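Pectinesterase (Aspergillus niger, PDB 5C1E) hydrolyses the methyl esters of pectin's galacturonate chain, releasing methanol and free carboxylates, and probably helps to macerate plant tissue. Local coordinates at residues Thr141-Ala146 / Tyr162-Ala167. Residues are numbered along the deposited sequence; the frame is centred on the assembly and turned at random.
Sequences TLYVKA and YIFGDA
The carbonyl oxygen of L142 takes the backbone N-H of F164, N to O 3.1 Å, with the donor nearly in line with the C=O, and on the same oxygen closes a CA-H...O contact from I163 CA. On its amide side the same residue donates, L142 N to Y162 O over 2.8 Å. V144 N reaches F164 O only through a weak, bent bond (120° at the hydrogen); V144 is also the centre of an inverse gamma turn. Past this kink the bonds run to D166 and A167: A167 N to V144 O and D166 N to K145 O. The two strands are neighbours in one parallel sheet of the right-handed beta-helix of pectin methylesterases, on successive coils, with strand 121-124 on the far side of 142-146 and 182-187 beyond 163-165. On one face the rings of Y143 and F164 form an offset stack, planes at 6° and centroids 4.3 Å apart. F164 CE2 lies 3.3 Å from Y143 CD1, while K145 CB backs the other face of the Y143 ring. F164 CG sits between its backbone N and carbonyl carbon (chi1 77°), which swings the ring across to Y143. F164 also meets W223 and lies near D161, the predicted active-site residue, consistent with a place in the substrate cleft. G165 has a positive phi, and its CA makes a CA-H...O contact with V144 O. L142 and I163 point to the interior of the helix, where V144 CG2 touches I163 CG2 at 4.1 Å; V144 CB meets A167 CB at 3.6 Å, and Y151 of strand 148-152 packs against L142 and V144.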
loop_
_atom_site.group_PDB
_atom_site.type_symbol
_atom_site.label_atom_id
_atom_site.label_comp_id
_atom_site.label_asym_id
_atom_site.label_seq_id
_atom_site.Cartn_x
_atom_site.Cartn_y
_atom_site.Cartn_z
ATOM N N THR A 141 -2.523 -7.203 -4.480
ATOM C CA THR A 141 -1.333 -7.042 -3.625
ATOM C C THR A 141 -1.594 -6.308 -2.316
ATOM O O THR A 141 -1.260 -6.818 -1.257
ATOM C CB THR A 141 -0.200 -6.308 -4.360
ATOM O OG1 THR A 141 0.095 -6.982 -5.603
ATOM C CG2 THR A 141 1.040 -6.238 -3.474
ATOM N N LEU A 142 -2.138 -5.098 -2.400
ATOM C CA LEU A 142 -2.296 -4.227 -1.244
ATOM C C LEU A 142 -3.760 -3.951 -0.961
ATOM O O LEU A 142 -4.453 -3.218 -1.695
ATOM C CB LEU A 142 -1.506 -2.932 -1.441
ATOM C CG LEU A 142 -1.511 -1.949 -0.276
ATOM C CD1 LEU A 142 -0.801 -2.498 0.951
ATOM C CD2 LEU A 142 -0.889 -0.649 -0.743
ATOM N N TYR A 143 -4.233 -4.557 0.114
ATOM C CA TYR A 143 -5.626 -4.447 0.484
ATOM C C TYR A 143 -5.738 -3.303 1.452
ATOM O O TYR A 143 -5.512 -3.485 2.640
ATOM C CB TYR A 143 -6.089 -5.745 1.115
ATOM C CG TYR A 143 -7.584 -5.921 1.321
ATOM C CD1 TYR A 143 -8.525 -4.998 0.853
ATOM C CD2 TYR A 143 -8.056 -7.042 1.972
ATOM C CE1 TYR A 143 -9.893 -5.203 1.047
ATOM C CE2 TYR A 143 -9.411 -7.260 2.158
ATOM C CZ TYR A 143 -10.328 -6.344 1.687
ATOM O OH TYR A 143 -11.686 -6.578 1.895
ATOM N N VAL A 144 -6.013 -2.108 0.917
ATOM C CA VAL A 144 -6.246 -0.940 1.763
ATOM C C VAL A 144 -7.731 -0.989 2.174
ATOM O O VAL A 144 -8.579 -0.284 1.648
ATOM C CB VAL A 144 -5.811 0.368 1.082
ATOM C CG1 VAL A 144 -4.295 0.344 0.872
ATOM C CG2 VAL A 144 -6.508 0.624 -0.254
ATOM N N LYS A 145 -8.022 -1.886 3.099
ATOM C CA LYS A 145 -9.387 -2.331 3.325
ATOM C C LYS A 145 -10.253 -1.260 3.965
ATOM O O LYS A 145 -11.383 -1.004 3.525
ATOM C CB LYS A 145 -9.384 -3.596 4.205
ATOM C CG LYS A 145 -10.778 -4.087 4.559
ATOM C CD LYS A 145 -10.710 -5.403 5.327
ATOM C CE LYS A 145 -12.090 -6.033 5.391
ATOM N NZ LYS A 145 -12.067 -7.217 6.273
ATOM N N ALA A 146 -9.728 -0.653 5.027
ATOM C CA ALA A 146 -10.456 0.390 5.741
ATOM C C ALA A 146 -9.512 1.222 6.587
ATOM O O ALA A 146 -8.406 0.785 6.921
ATOM C CB ALA A 146 -11.528 -0.221 6.628
ATOM N N TYR A 162 -4.478 -4.146 -7.678
ATOM C CA TYR A 162 -3.430 -4.330 -6.678
ATOM C C TYR A 162 -3.351 -3.283 -5.563
ATOM O O TYR A 162 -2.605 -3.475 -4.613
ATOM C CB TYR A 162 -2.076 -4.634 -7.321
ATOM C CG TYR A 162 -1.402 -3.606 -8.208
ATOM C CD1 TYR A 162 -1.688 -3.526 -9.566
ATOM C CD2 TYR A 162 -0.407 -2.790 -7.705
ATOM C CE1 TYR A 162 -1.034 -2.643 -10.387
ATOM C CE2 TYR A 162 0.266 -1.898 -8.520
ATOM C CZ TYR A 162 -0.034 -1.831 -9.853
ATOM O OH TYR A 162 0.649 -0.951 -10.655
ATOM N N ILE A 163 -4.157 -2.221 -5.668
ATOM C CA ILE A 163 -4.448 -1.313 -4.542
ATOM C C ILE A 163 -5.966 -1.267 -4.487
ATOM O O ILE A 163 -6.595 -0.781 -5.413
ATOM C CB ILE A 163 -3.866 0.091 -4.757
ATOM C CG1 ILE A 163 -2.349 0.010 -4.932
ATOM C CG2 ILE A 163 -4.234 1.013 -3.591
ATOM C CD1 ILE A 163 -1.704 1.301 -5.412
ATOM N N PHE A 164 -6.547 -1.866 -3.461
ATOM C CA PHE A 164 -7.989 -2.104 -3.447
ATOM C C PHE A 164 -8.558 -2.066 -2.036
ATOM O O PHE A 164 -7.855 -2.343 -1.072
ATOM C CB PHE A 164 -8.334 -3.440 -4.180
ATOM C CG PHE A 164 -8.057 -4.679 -3.367
ATOM C CD1 PHE A 164 -6.746 -5.082 -3.119
ATOM C CD2 PHE A 164 -9.090 -5.433 -2.853
ATOM C CE1 PHE A 164 -6.488 -6.197 -2.348
ATOM C CE2 PHE A 164 -8.837 -6.549 -2.078
ATOM C CZ PHE A 164 -7.545 -6.937 -1.828
ATOM N N GLY A 165 -9.850 -1.732 -1.944
ATOM C CA GLY A 165 -10.549 -1.618 -0.657
ATOM C C GLY A 165 -11.124 -0.238 -0.461
ATOM O O GLY A 165 -11.173 0.571 -1.411
ATOM N N ASP A 166 -11.543 0.034 0.775
ATOM C CA ASP A 166 -12.278 1.254 1.133
ATOM C C ASP A 166 -11.569 2.133 2.177
ATOM O O ASP A 166 -12.209 2.955 2.870
ATOM C CB ASP A 166 -13.679 0.909 1.628
ATOM C CG ASP A 166 -14.560 2.130 1.784
ATOM O OD1 ASP A 166 -14.510 3.043 0.949
ATOM O OD2 ASP A 166 -15.290 2.178 2.780
ATOM N N ALA A 167 -10.262 1.972 2.287
ATOM C CA ALA A 167 -9.449 2.885 3.075
ATOM C C ALA A 167 -9.544 4.275 2.494
ATOM O O ALA A 167 -9.784 4.432 1.287
ATOM C CB ALA A 167 -7.998 2.432 3.079
#